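Local atomic coordinates of phenazine biosynthesis protein PhzF family (Enterococcus faecalis, PDB entry 1S7J), a protein that probably acts as an isomerase and belongs to the PhzF family, whose fold is related to that of diaminopimelate epimerase. Residues V184-R189 and T221-Y226; T135-A140 and F148-E153; A77-L82 and E91-T96; Y5-A10 and P20-V25. All coordinates share one frame; numbering follows the deposited sequence.

Contact 1: V184-R189 and T221-Y226; sequences VDFVSR and TTLSAY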
loop_
_atom_site.group_PDB
_atom_site.type_symbol
_atom_site.label_atom_id
_atom_site.label_comp_id
_atom_site.label_asym_id
_atom_site.label_seq_id
_atom_site.Cartn_x
_atom_site.Cartn_y
_atom_site.Cartn_z
ATOM N N VAL A 184 -1.282 -4.545 -18.968
ATOM C CA VAL A 184 -2.062 -4.889 -17.790
ATOM C C VAL A 184 -3.408 -4.150 -17.908
ATOM O O VAL A 184 -3.565 -3.308 -18.795
ATOM C CB VAL A 184 -1.282 -4.471 -16.509
ATOM C CG1 VAL A 184 -1.737 -3.116 -15.998
ATOM C CG2 VAL A 184 -1.362 -5.537 -15.467
ATOM N N ASP A 185 -4.365 -4.469 -17.050
ATOM C CA ASP A 185 -5.669 -3.806 -17.134
ATOM C C ASP A 185 -5.632 -2.307 -16.822
ATOM O O ASP A 185 -6.240 -1.506 -17.535
ATOM C CB ASP A 185 -6.722 -4.531 -16.279
ATOM C CG ASP A 185 -7.221 -5.823 -16.937
ATOM O OD1 ASP A 185 -7.117 -5.952 -18.180
ATOM O OD2 ASP A 185 -7.725 -6.701 -16.214
ATOM N N PHE A 186 -4.935 -1.931 -15.753
ATOM C CA PHE A 186 -4.810 -0.528 -15.387
ATOM C C PHE A 186 -3.565 -0.260 -14.547
ATOM O O PHE A 186 -3.073 -1.148 -13.841
ATOM C CB PHE A 186 -6.066 -0.027 -14.664
ATOM C CG PHE A 186 -6.215 -0.524 -13.247
ATOM C CD1 PHE A 186 -7.006 -1.636 -12.963
ATOM C CD2 PHE A 186 -5.623 0.165 -12.186
ATOM C CE1 PHE A 186 -7.218 -2.047 -11.642
ATOM C CE2 PHE A 186 -5.829 -0.237 -10.870
ATOM C CZ PHE A 186 -6.630 -1.347 -10.597
ATOM N N VAL A 187 -3.055 0.961 -14.644
ATOM C CA VAL A 187 -1.871 1.380 -13.901
ATOM C C VAL A 187 -2.182 2.576 -13.027
ATOM O O VAL A 187 -3.149 3.276 -13.267
ATOM C CB VAL A 187 -0.725 1.750 -14.853
ATOM C CG1 VAL A 187 -0.128 0.497 -15.459
ATOM C CG2 VAL A 187 -1.230 2.673 -15.945
ATOM N N SER A 188 -1.348 2.833 -12.039
ATOM C CA SER A 188 -1.557 3.963 -11.159
ATOM C C SER A 188 -0.262 4.421 -10.528
ATOM O O SER A 188 0.800 3.850 -10.775
ATOM C CB SER A 188 -2.562 3.602 -10.058
ATOM O OG SER A 188 -2.064 2.574 -9.211
ATOM N N ARG A 189 -0.352 5.512 -9.774
ATOM C CA ARG A 189 0.755 6.109 -9.014
ATOM C C ARG A 189 0.046 6.908 -7.938
ATOM O O ARG A 189 -0.981 7.524 -8.206
ATOM C CB ARG A 189 1.623 7.029 -9.885
ATOM C CG ARG A 189 2.545 6.300 -10.832
ATOM C CD ARG A 189 3.374 7.258 -11.641
ATOM N NE ARG A 189 4.286 8.047 -10.809
ATOM C CZ ARG A 189 5.197 8.895 -11.290
ATOM N NH1 ARG A 189 5.977 9.560 -10.459
ATOM N NH2 ARG A 189 5.311 9.084 -12.597
ATOM N N THR A 221 -14.667 -8.662 -13.211
ATOM C CA THR A 221 -14.649 -9.051 -11.798
ATOM C C THR A 221 -13.191 -9.113 -11.365
ATOM O O THR A 221 -12.853 -8.797 -10.222
ATOM C CB THR A 221 -15.281 -10.455 -11.582
ATOM O OG1 THR A 221 -16.620 -10.465 -12.097
ATOM C CG2 THR A 221 -15.303 -10.808 -10.089
ATOM N N THR A 222 -12.333 -9.546 -12.287
ATOM C CA THR A 222 -10.907 -9.647 -12.024
ATOM C C THR A 222 -10.093 -8.770 -12.962
ATOM O O THR A 222 -10.347 -8.721 -14.173
ATOM C CB THR A 222 -10.406 -11.109 -12.102
ATOM O OG1 THR A 222 -10.805 -11.703 -13.351
ATOM C CG2 THR A 222 -10.975 -11.918 -10.954
ATOM N N LEU A 223 -9.143 -8.039 -12.392
ATOM C CA LEU A 223 -8.293 -7.155 -13.155
ATOM C C LEU A 223 -6.839 -7.272 -12.746
ATOM O O LEU A 223 -6.529 -7.586 -11.596
ATOM C CB LEU A 223 -8.721 -5.695 -12.965
ATOM C CG LEU A 223 -10.154 -5.270 -13.235
ATOM C CD1 LEU A 223 -10.828 -4.924 -11.914
ATOM C CD2 LEU A 223 -10.162 -4.065 -14.160
ATOM N N SER A 224 -5.956 -7.028 -13.693
ATOM C CA SER A 224 -4.531 -7.047 -13.446
ATOM C C SER A 224 -4.109 -5.559 -13.353
ATOM O O SER A 224 -4.590 -4.724 -14.131
ATOM C CB SER A 224 -3.792 -7.785 -14.575
ATOM O OG SER A 224 -4.320 -7.459 -15.860
ATOM N N ALA A 225 -3.291 -5.227 -12.368
ATOM C CA ALA A 225 -2.860 -3.850 -12.184
ATOM C C ALA A 225 -1.363 -3.717 -11.938
ATOM O O ALA A 225 -0.686 -4.690 -11.593
ATOM C CB ALA A 225 -3.623 -3.220 -11.046
ATOM N N TYR A 226 -0.845 -2.517 -12.107
ATOM C CA TYR A 226 0.556 -2.265 -11.885
ATOM C C TYR A 226 0.755 -0.830 -11.506
ATOM O O TYR A 226 0.513 0.062 -12.315
ATOM C CB TYR A 226 1.372 -2.580 -13.155
ATOM C CG TYR A 226 2.837 -2.825 -12.884
ATOM C CD1 TYR A 226 3.368 -4.110 -12.946
ATOM C CD2 TYR A 226 3.687 -1.774 -12.516
ATOM C CE1 TYR A 226 4.711 -4.355 -12.650
ATOM C CE2 TYR A 226 5.032 -1.999 -12.217
ATOM C CZ TYR A 226 5.541 -3.290 -12.282
ATOM O OH TYR A 226 6.876 -3.532 -11.987
#
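Leu223 meets Phe186 where strands 186-189 and 222-226 begin to pair, neighbouring parallel strands of a mixed sheet in one lobe of the two-lobed fold related to diaminopimelate epimerase. Its side chain crosses that of Phe186 at about a right angle, CD2 standing at the ring edge 4.2 Å from CD1 of Phe186.

Ser224 and Asp185 exchange hydrogen bonds through both side chains and backbone. The serine N donates to OD2 of Asp185 (3.1 Å), approaching from above the carboxylate, 41° out of plane, while the same OD2 also takes a bond from Gln220. In return, Asp185 N reaches OG of Ser224 at 3.2 Å and makes a weak bond to its carbonyl oxygen. The straighter bond to Ser224 O comes from Phe186 N (3.2 Å), in the carbonyl plane. The serine CB is pressed tightly by CG2 of Val184 (3.4 Å).

At Ala225 the chemistry turns apolar: CB sits over a face of the Phe186 ring, 3.7 Å from its centroid, in a CH-pi contact. CG of Phe186 lies between backbone N and carbonyl carbon (chi1 74°), and the ring, which also stacks with Trp214, comes nearer the partner strand.

Tyr226 continues the ladder, its N bonded to Phe186 O at 3.1 Å and its O weakly to Ser188 N. Its hydroxyl reaches Lys17, whereas its CB rests 4.1 Å from CG1 of Val187.

Contact 2: T135-A140 and F148-E153; sequences TKIYEA and FVLKDE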
loop_
_atom_site.group_PDB
_atom_site.type_symbol
_atom_site.label_atom_id
_atom_site.label_comp_id
_atom_site.label_asym_id
_atom_site.label_seq_id
_atom_site.Cartn_x
_atom_site.Cartn_y
_atom_site.Cartn_z
ATOM N N THR A 135 0.017 17.698 -16.787
ATOM C CA THR A 135 -0.590 16.928 -17.868
ATOM C C THR A 135 -2.100 17.113 -17.875
ATOM O O THR A 135 -2.660 17.758 -16.974
ATOM C CB THR A 135 -0.253 15.414 -17.732
ATOM O OG1 THR A 135 -0.584 14.729 -18.946
ATOM C CG2 THR A 135 -1.028 14.795 -16.555
ATOM N N LYS A 136 -2.758 16.589 -18.902
ATOM C CA LYS A 136 -4.199 16.685 -19.024
ATOM C C LYS A 136 -4.929 15.600 -18.225
ATOM O O LYS A 136 -4.635 14.408 -18.341
ATOM C CB LYS A 136 -4.637 16.603 -20.487
ATOM C CG LYS A 136 -6.149 16.762 -20.673
ATOM C CD LYS A 136 -6.595 16.417 -22.081
ATOM C CE LYS A 136 -8.106 16.573 -22.227
ATOM N NZ LYS A 136 -8.581 16.193 -23.590
ATOM N N ILE A 137 -5.895 16.044 -17.420
ATOM C CA ILE A 137 -6.722 15.170 -16.599
ATOM C C ILE A 137 -8.058 14.995 -17.335
ATOM O O ILE A 137 -8.830 15.949 -17.464
ATOM C CB ILE A 137 -6.982 15.811 -15.216
ATOM C CG1 ILE A 137 -5.664 15.940 -14.446
ATOM C CG2 ILE A 137 -8.011 15.001 -14.434
ATOM C CD1 ILE A 137 -5.786 16.684 -13.136
ATOM N N TYR A 138 -8.290 13.797 -17.852
ATOM C CA TYR A 138 -9.517 13.488 -18.588
ATOM C C TYR A 138 -10.767 13.373 -17.698
ATOM O O TYR A 138 -11.865 13.771 -18.102
ATOM C CB TYR A 138 -9.336 12.200 -19.388
ATOM C CG TYR A 138 -8.343 12.319 -20.514
ATOM C CD1 TYR A 138 -7.047 12.817 -20.288
ATOM C CD2 TYR A 138 -8.688 11.951 -21.813
ATOM C CE1 TYR A 138 -6.127 12.946 -21.336
ATOM C CE2 TYR A 138 -7.776 12.075 -22.871
ATOM C CZ TYR A 138 -6.500 12.573 -22.625
ATOM O OH TYR A 138 -5.616 12.704 -23.669
ATOM N N GLU A 139 -10.599 12.799 -16.511
ATOM C CA GLU A 139 -11.702 12.616 -15.574
ATOM C C GLU A 139 -11.214 12.877 -14.150
ATOM O O GLU A 139 -10.030 12.699 -13.852
ATOM C CB GLU A 139 -12.242 11.184 -15.678
ATOM C CG GLU A 139 -12.527 10.724 -17.122
ATOM C CD GLU A 139 -13.014 9.281 -17.214
ATOM O OE1 GLU A 139 -13.505 8.739 -16.196
ATOM O OE2 GLU A 139 -12.913 8.691 -18.317
ATOM N N ALA A 140 -12.111 13.317 -13.287
ATOM C CA ALA A 140 -11.752 13.589 -11.897
ATOM C C ALA A 140 -12.813 13.025 -10.958
ATOM O O ALA A 140 -13.999 12.991 -11.298
ATOM C CB ALA A 140 -11.573 15.081 -11.677
ATOM N N PHE A 148 -7.536 11.195 -10.419
ATOM C CA PHE A 148 -7.488 11.687 -11.797
ATOM C C PHE A 148 -7.175 10.603 -12.798
ATOM O O PHE A 148 -6.340 9.745 -12.551
ATOM C CB PHE A 148 -6.447 12.796 -11.916
ATOM C CG PHE A 148 -6.548 13.845 -10.858
ATOM C CD1 PHE A 148 -5.464 14.129 -10.034
ATOM C CD2 PHE A 148 -7.743 14.557 -10.668
ATOM C CE1 PHE A 148 -5.552 15.095 -9.043
ATOM C CE2 PHE A 148 -7.842 15.525 -9.681
ATOM C CZ PHE A 148 -6.743 15.797 -8.862
ATOM N N VAL A 149 -7.847 10.645 -13.935
ATOM C CA VAL A 149 -7.619 9.672 -14.995
ATOM C C VAL A 149 -6.817 10.388 -16.081
ATOM O O VAL A 149 -7.155 11.503 -16.471
ATOM C CB VAL A 149 -8.951 9.136 -15.568
ATOM C CG1 VAL A 149 -8.687 8.093 -16.644
ATOM C CG2 VAL A 149 -9.798 8.541 -14.441
ATOM N N LEU A 150 -5.729 9.772 -16.518
ATOM C CA LEU A 150 -4.867 10.371 -17.525
ATOM C C LEU A 150 -4.948 9.683 -18.881
ATOM O O LEU A 150 -5.667 8.691 -19.044
ATOM C CB LEU A 150 -3.421 10.402 -17.012
ATOM C CG LEU A 150 -2.978 11.496 -16.016
ATOM C CD1 LEU A 150 -4.078 11.904 -15.047
ATOM C CD2 LEU A 150 -1.755 11.006 -15.263
ATOM N N LYS A 151 -4.197 10.202 -19.841
ATOM C CA LYS A 151 -4.180 9.687 -21.209
ATOM C C LYS A 151 -3.863 8.185 -21.378
ATOM O O LYS A 151 -4.660 7.445 -21.945
ATOM C CB LYS A 151 -3.220 10.522 -22.075
ATOM C CG LYS A 151 -3.208 10.127 -23.550
ATOM C CD LYS A 151 -2.173 10.918 -24.338
ATOM C CE LYS A 151 -2.125 10.443 -25.794
ATOM N NZ LYS A 151 -1.149 11.217 -26.623
ATOM N N ASP A 152 -2.681 7.770 -20.929
ATOM C CA ASP A 152 -2.261 6.358 -21.048
ATOM C C ASP A 152 -1.220 5.975 -20.004
ATOM O O ASP A 152 -0.913 6.762 -19.107
ATOM C CB ASP A 152 -1.725 6.069 -22.466
ATOM C CG ASP A 152 -0.680 7.110 -22.947
ATOM O OD1 ASP A 152 -0.152 7.897 -22.131
ATOM O OD2 ASP A 152 -0.400 7.123 -24.162
ATOM N N GLU A 153 -0.683 4.755 -20.111
ATOM C CA GLU A 153 0.327 4.302 -19.150
ATOM C C GLU A 153 1.612 5.098 -19.296
ATOM O O GLU A 153 2.272 5.420 -18.304
ATOM C CB GLU A 153 0.627 2.813 -19.319
ATOM C CG GLU A 153 1.673 2.309 -18.320
ATOM C CD GLU A 153 2.047 0.842 -18.499
ATOM O OE1 GLU A 153 3.154 0.471 -18.058
ATOM O OE2 GLU A 153 1.240 0.062 -19.058
HETATM O O HOH W 1 -2.869 12.484 -19.680
#
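Ile137 lays its CD1 over one face of the Phe148 ring, 3.9 Å from the centroid and offset toward the rim, while its CG2 touches Phe148 CB at 3.7 Å. Ala140 completes this apolar group by bringing CB up to the ring edge, in plane and 4.0 Å from CD2 of Phe148.

Two backbone bonds tie the segments together: Tyr138 N meets Val149 O nearly along the C=O axis (2.9 Å), and Val149 N to Glu139 O (3.0 Å) is straighter at the hydrogen (165°), though the donor is tilted from the carbonyl plane. Elsewhere Glu139 and Val149 lie side by side, with CB of the former 3.8 Å from CG2 of the latter, and Tyr138 runs beside Lys151, its OH 3.5 Å from the lysine CG. A water accepts from Lys151 N and donates to Lys136 O, bridging the segments where they no longer pair directly.

Farther out, Tyr129 of helix 127-133 meets the Phe148 ring, and Tyr141 and Tyr213 both bond OE1 of Glu139. Strand 175-180 lies parallel beside strand 146-149, with backbone bonds to Phe148 and Leu150. The whole is a beta hairpin, formed by strands 139-142 and 146-149, whose open end diverges.

Contact 3: A77-L82 and E91-T96; sequences ATAFVL and ETLHFT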
loop_
_atom_site.group_PDB
_atom_site.type_symbol
_atom_site.label_atom_id
_atom_site.label_comp_id
_atom_site.label_asym_id
_atom_site.label_seq_id
_atom_site.Cartn_x
_atom_site.Cartn_y
_atom_site.Cartn_z
ATOM N N ALA A 77 3.628 -7.527 4.275
ATOM C CA ALA A 77 4.986 -7.849 4.658
ATOM C C ALA A 77 5.009 -8.677 5.913
ATOM O O ALA A 77 5.687 -9.695 5.970
ATOM C CB ALA A 77 5.803 -6.565 4.843
ATOM N N THR A 78 4.276 -8.235 6.933
ATOM C CA THR A 78 4.202 -8.955 8.205
ATOM C C THR A 78 3.645 -10.342 8.000
ATOM O O THR A 78 4.013 -11.276 8.706
ATOM C CB THR A 78 3.329 -8.245 9.188
ATOM O OG1 THR A 78 3.854 -6.951 9.450
ATOM C CG2 THR A 78 3.265 -9.011 10.490
ATOM N N ALA A 79 2.705 -10.463 7.073
ATOM C CA ALA A 79 2.091 -11.728 6.762
ATOM C C ALA A 79 3.147 -12.622 6.118
ATOM O O ALA A 79 3.329 -13.786 6.509
ATOM C CB ALA A 79 0.919 -11.520 5.793
ATOM N N PHE A 80 3.820 -12.070 5.118
ATOM C CA PHE A 80 4.862 -12.754 4.389
ATOM C C PHE A 80 5.889 -13.411 5.304
ATOM O O PHE A 80 6.232 -14.567 5.110
ATOM C CB PHE A 80 5.546 -11.776 3.433
ATOM C CG PHE A 80 6.826 -12.290 2.827
ATOM C CD1 PHE A 80 6.808 -13.066 1.686
ATOM C CD2 PHE A 80 8.056 -11.960 3.396
ATOM C CE1 PHE A 80 7.993 -13.514 1.114
ATOM C CE2 PHE A 80 9.237 -12.402 2.834
ATOM C CZ PHE A 80 9.210 -13.175 1.694
ATOM N N VAL A 81 6.383 -12.675 6.306
ATOM C CA VAL A 81 7.375 -13.253 7.200
ATOM C C VAL A 81 6.820 -14.276 8.173
ATOM O O VAL A 81 7.559 -15.139 8.644
ATOM C CB VAL A 81 8.176 -12.181 7.953
ATOM C CG1 VAL A 81 8.154 -10.884 7.200
ATOM C CG2 VAL A 81 7.732 -12.028 9.369
ATOM N N LEU A 82 5.543 -14.139 8.553
ATOM C CA LEU A 82 4.937 -15.114 9.455
ATOM C C LEU A 82 4.729 -16.418 8.681
ATOM O O LEU A 82 5.036 -17.503 9.179
ATOM C CB LEU A 82 3.613 -14.601 10.018
ATOM C CG LEU A 82 3.724 -13.598 11.168
ATOM C CD1 LEU A 82 2.370 -13.042 11.509
ATOM C CD2 LEU A 82 4.363 -14.237 12.390
ATOM N N GLU A 91 -3.887 -21.242 5.758
ATOM C CA GLU A 91 -3.770 -20.371 4.599
ATOM C C GLU A 91 -4.192 -18.921 4.883
ATOM O O GLU A 91 -4.054 -18.054 4.015
ATOM C CB GLU A 91 -4.590 -20.910 3.418
ATOM C CG GLU A 91 -6.111 -20.716 3.567
ATOM C CD GLU A 91 -6.897 -20.967 2.268
ATOM O OE1 GLU A 91 -8.130 -21.129 2.360
ATOM O OE2 GLU A 91 -6.293 -20.986 1.167
ATOM N N THR A 92 -4.694 -18.654 6.078
ATOM C CA THR A 92 -5.123 -17.303 6.415
ATOM C C THR A 92 -4.660 -16.850 7.788
ATOM O O THR A 92 -4.802 -17.554 8.775
ATOM C CB THR A 92 -6.672 -17.151 6.303
ATOM O OG1 THR A 92 -7.079 -17.391 4.956
ATOM C CG2 THR A 92 -7.103 -15.759 6.675
ATOM N N LEU A 93 -4.096 -15.648 7.817
ATOM C CA LEU A 93 -3.582 -15.038 9.041
ATOM C C LEU A 93 -4.598 -13.988 9.562
ATOM O O LEU A 93 -5.156 -13.214 8.781
ATOM C CB LEU A 93 -2.234 -14.369 8.731
ATOM C CG LEU A 93 -0.967 -14.685 9.538
ATOM C CD1 LEU A 93 -1.162 -15.870 10.467
ATOM C CD2 LEU A 93 0.189 -14.925 8.567
ATOM N N HIS A 94 -4.822 -13.979 10.868
ATOM C CA HIS A 94 -5.765 -13.048 11.471
ATOM C C HIS A 94 -5.065 -12.092 12.410
ATOM O O HIS A 94 -4.395 -12.518 13.349
ATOM C CB HIS A 94 -6.856 -13.825 12.232
ATOM C CG HIS A 94 -7.629 -14.775 11.369
ATOM N ND1 HIS A 94 -8.424 -14.348 10.321
ATOM C CD2 HIS A 94 -7.677 -16.125 11.354
ATOM C CE1 HIS A 94 -8.921 -15.401 9.695
ATOM N NE2 HIS A 94 -8.487 -16.488 10.294
ATOM N N PHE A 95 -5.214 -10.797 12.167
ATOM C CA PHE A 95 -4.580 -9.789 13.000
ATOM C C PHE A 95 -5.591 -9.009 13.817
ATOM O O PHE A 95 -6.747 -8.900 13.438
ATOM C CB PHE A 95 -3.780 -8.811 12.127
ATOM C CG PHE A 95 -2.711 -9.459 11.307
ATOM C CD1 PHE A 95 -1.466 -9.765 11.871
ATOM C CD2 PHE A 95 -2.926 -9.752 9.973
ATOM C CE1 PHE A 95 -0.456 -10.356 11.107
ATOM C CE2 PHE A 95 -1.925 -10.345 9.193
ATOM C CZ PHE A 95 -0.686 -10.648 9.767
ATOM N N THR A 96 -5.141 -8.460 14.952
ATOM C CA THR A 96 -6.002 -7.657 15.799
ATOM C C THR A 96 -5.464 -6.225 15.977
ATOM O O THR A 96 -4.983 -5.849 17.027
ATOM C CB THR A 96 -6.282 -8.301 17.170
ATOM O OG1 THR A 96 -5.087 -8.407 17.953
ATOM C CG2 THR A 96 -6.860 -9.672 16.975
#
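Leu82 and Ala79 press onto Leu93 and Phe95, the packing of a helix against the strand that passes it. Helix 72-85 runs inside the N-terminal lobe of this fold, related to diaminopimelate epimerase, in which strands curve around a central helix. The local axes of helix 77-82 and strand 92-96 are 9.9 Å apart and run at 126°.

The interaction is apolar, and no hydrogen bond joins the two segments. Among aliphatic pairs, CD2 of Leu93 lodges against CB of Leu82 at 3.7 Å. The same CD2 meets the backbone at Ala79 O, 3.9 Å away, so that it touches both Ala79 and Leu82, three residues apart on the helix.

Aromatic packing is the second kind. The Phe95 ring turns its edge to CA of Ala79, with CZ 4.2 Å away, and its CE1 meets the methyl CG2 of Thr78 at 4.0 Å. That CG2, anti to the backbone N, approaches the ring obliquely, while OG1 bonds to Ala74 O one turn earlier.

Tyr57 of strand 56-62 also touches Leu82, Leu93 and Phe95. Leu82 and Phe95 reach toward each other tip to tip, CD1 of the leucine standing 3.9 Å from CE1 of the ring.

Contact 4: Y5-A10 and P20-V25; sequences YYIVDA and PAAVYV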
loop_
_atom_site.group_PDB
_atom_site.type_symbol
_atom_site.label_atom_id
_atom_site.label_comp_id
_atom_site.label_asym_id
_atom_site.label_seq_id
_atom_site.Cartn_x
_atom_site.Cartn_y
_atom_site.Cartn_z
ATOM N N TYR A 5 14.547 -9.304 12.863
ATOM C CA TYR A 5 13.757 -8.413 12.037
ATOM C C TYR A 5 13.906 -8.814 10.610
ATOM O O TYR A 5 14.784 -9.607 10.265
ATOM C CB TYR A 5 14.144 -6.931 12.244
ATOM C CG TYR A 5 15.513 -6.554 11.749
ATOM C CD1 TYR A 5 15.744 -6.295 10.396
ATOM C CD2 TYR A 5 16.590 -6.465 12.627
ATOM C CE1 TYR A 5 17.012 -5.969 9.936
ATOM C CE2 TYR A 5 17.849 -6.141 12.181
ATOM C CZ TYR A 5 18.061 -5.892 10.835
ATOM O OH TYR A 5 19.322 -5.573 10.398
ATOM N N TYR A 6 13.005 -8.316 9.755
ATOM C CA TYR A 6 13.019 -8.626 8.339
ATOM C C TYR A 6 12.709 -7.370 7.566
ATOM O O TYR A 6 12.020 -6.489 8.065
ATOM C CB TYR A 6 11.966 -9.714 8.015
ATOM C CG TYR A 6 12.169 -11.030 8.759
ATOM C CD1 TYR A 6 11.936 -11.119 10.139
ATOM C CD2 TYR A 6 12.623 -12.165 8.094
ATOM C CE1 TYR A 6 12.165 -12.307 10.834
ATOM C CE2 TYR A 6 12.854 -13.357 8.780
ATOM C CZ TYR A 6 12.626 -13.422 10.144
ATOM O OH TYR A 6 12.881 -14.591 10.808
ATOM N N ILE A 7 13.286 -7.244 6.386
ATOM C CA ILE A 7 13.053 -6.093 5.531
ATOM C C ILE A 7 12.539 -6.691 4.267
ATOM O O ILE A 7 13.263 -7.418 3.586
ATOM C CB ILE A 7 14.356 -5.328 5.206
ATOM C CG1 ILE A 7 15.092 -4.922 6.482
ATOM C CG2 ILE A 7 14.035 -4.113 4.368
ATOM C CD1 ILE A 7 14.324 -3.990 7.362
ATOM N N VAL A 8 11.281 -6.451 3.948
ATOM C CA VAL A 8 10.711 -7.003 2.745
ATOM C C VAL A 8 10.117 -5.975 1.823
ATOM O O VAL A 8 9.616 -4.932 2.267
ATOM C CB VAL A 8 9.681 -8.139 3.073
ATOM C CG1 VAL A 8 9.453 -8.245 4.566
ATOM C CG2 VAL A 8 8.374 -7.945 2.328
ATOM N N ASP A 9 10.269 -6.212 0.535
ATOM C CA ASP A 9 9.729 -5.347 -0.484
ATOM C C ASP A 9 8.377 -5.960 -0.883
ATOM O O ASP A 9 8.328 -6.990 -1.568
ATOM C CB ASP A 9 10.667 -5.288 -1.695
ATOM C CG ASP A 9 12.038 -4.714 -1.342
ATOM O OD1 ASP A 9 13.016 -5.032 -2.052
ATOM O OD2 ASP A 9 12.140 -3.954 -0.355
ATOM N N ALA A 10 7.300 -5.385 -0.362
ATOM C CA ALA A 10 5.952 -5.863 -0.642
ATOM C C ALA A 10 5.530 -5.495 -2.057
ATOM O O ALA A 10 5.781 -4.390 -2.517
ATOM C CB ALA A 10 4.986 -5.301 0.370
ATOM N N PRO A 20 8.978 -1.222 0.316
ATOM C CA PRO A 20 9.694 -1.744 1.486
ATOM C C PRO A 20 9.129 -1.441 2.851
ATOM O O PRO A 20 8.655 -0.334 3.121
ATOM C CB PRO A 20 11.066 -1.120 1.332
ATOM C CG PRO A 20 10.731 0.232 0.808
ATOM C CD PRO A 20 9.711 -0.083 -0.268
ATOM N N ALA A 21 9.285 -2.416 3.756
ATOM C CA ALA A 21 8.839 -2.297 5.136
ATOM C C ALA A 21 9.658 -3.227 6.016
ATOM O O ALA A 21 10.153 -4.256 5.550
ATOM C CB ALA A 21 7.345 -2.640 5.254
ATOM N N ALA A 22 9.831 -2.856 7.270
ATOM C CA ALA A 22 10.566 -3.671 8.222
ATOM C C ALA A 22 9.538 -4.307 9.130
ATOM O O ALA A 22 8.616 -3.641 9.556
ATOM C CB ALA A 22 11.492 -2.811 9.037
ATOM N N VAL A 23 9.670 -5.603 9.417
ATOM C CA VAL A 23 8.718 -6.250 10.312
ATOM C C VAL A 23 9.408 -6.944 11.471
ATOM O O VAL A 23 10.420 -7.615 11.290
ATOM C CB VAL A 23 7.758 -7.205 9.578
ATOM C CG1 VAL A 23 8.003 -7.186 8.087
ATOM C CG2 VAL A 23 7.830 -8.605 10.151
ATOM N N TYR A 24 8.905 -6.699 12.680
ATOM C CA TYR A 24 9.454 -7.302 13.884
ATOM C C TYR A 24 8.443 -8.201 14.533
ATOM O O TYR A 24 7.365 -7.732 14.960
ATOM C CB TYR A 24 9.854 -6.243 14.904
ATOM C CG TYR A 24 11.131 -5.527 14.618
ATOM C CD1 TYR A 24 11.242 -4.657 13.540
ATOM C CD2 TYR A 24 12.240 -5.687 15.453
ATOM C CE1 TYR A 24 12.423 -3.956 13.297
ATOM C CE2 TYR A 24 13.421 -4.993 15.226
ATOM C CZ TYR A 24 13.509 -4.128 14.151
ATOM O OH TYR A 24 14.650 -3.415 13.952
ATOM N N VAL A 25 8.727 -9.503 14.582
ATOM C CA VAL A 25 7.841 -10.442 15.245
ATOM C C VAL A 25 8.414 -10.616 16.651
ATOM O O VAL A 25 9.456 -11.224 16.837
ATOM C CB VAL A 25 7.759 -11.814 14.529
ATOM C CG1 VAL A 25 6.728 -12.694 15.231
ATOM C CG2 VAL A 25 7.366 -11.637 13.072
#
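Tyr5 puts its CB over the centre of the Tyr24 ring, 3.5 Å from the centroid, a CH-pi contact that joins two antiparallel strands at one end of their pairing. CG of Tyr5, between backbone N and carbonyl carbon (chi1 68°), lies near CZ of Tyr24, and the two side chains point the same way; yet the rings, with planes at 29° and centroids 5.6 Å apart, barely overlap.

Tyr6 pairs with Val23 through two bonds, Tyr6 N to Val23 O at 3.1 Å and Val23 N to Tyr6 O at 2.9 Å. Its ring meets Val23 O at the edge, in plane. Ile7 then faces Ala22 in a non-hydrogen-bonded pair, where CD1 of Ile7 closes tightly on CB of Ala22 (3.5 Å).

Val8 repeats the hydrogen-bonded pattern with Ala21, Val8 N to Ala21 O and Ala21 N to Val8 O both at 2.9 Å, and touches Val23 through their CG1 atoms. Asp9 ends the run: OD2 lies 3.5 Å from CB of Pro20, whereas OD1 accepts from Phe16 N in the connecting loop.

This hairpin is flanked by strand 243-259 beside 2-10, and by strand 47-53 in parallel beside 19-25. Strand 47-53 begins just after Glu46, the predicted active-site residue, whose side chain is about 5 Å from that of Ala21. Helix 72-85 packs Ala77 and Val81 onto Val8 and Val23.

Contacts 3 and 4 share one lobe and one core: their centres lie about 12 Å apart, and CG2 of Val81 packs 3.5 Å from CG2 of Val23, helix 72-85 joining the hairpin of contact 4 to the strand of contact 3. Both are buried, yet contact 3 is purely apolar whereas contact 4 rests on a backbone ladder. Contacts 1 and 2 belong to the other lobe, are only partly buried, and touch where CG1 of Val187 meets CD of Glu153 at 3.8 Å. Polar side chains enter contact 1, where strands pair in parallel, and a bridging water contact 2, where they pair antiparallel. Contacts 2 and 3 are farthest apart, about 36 Å between centres.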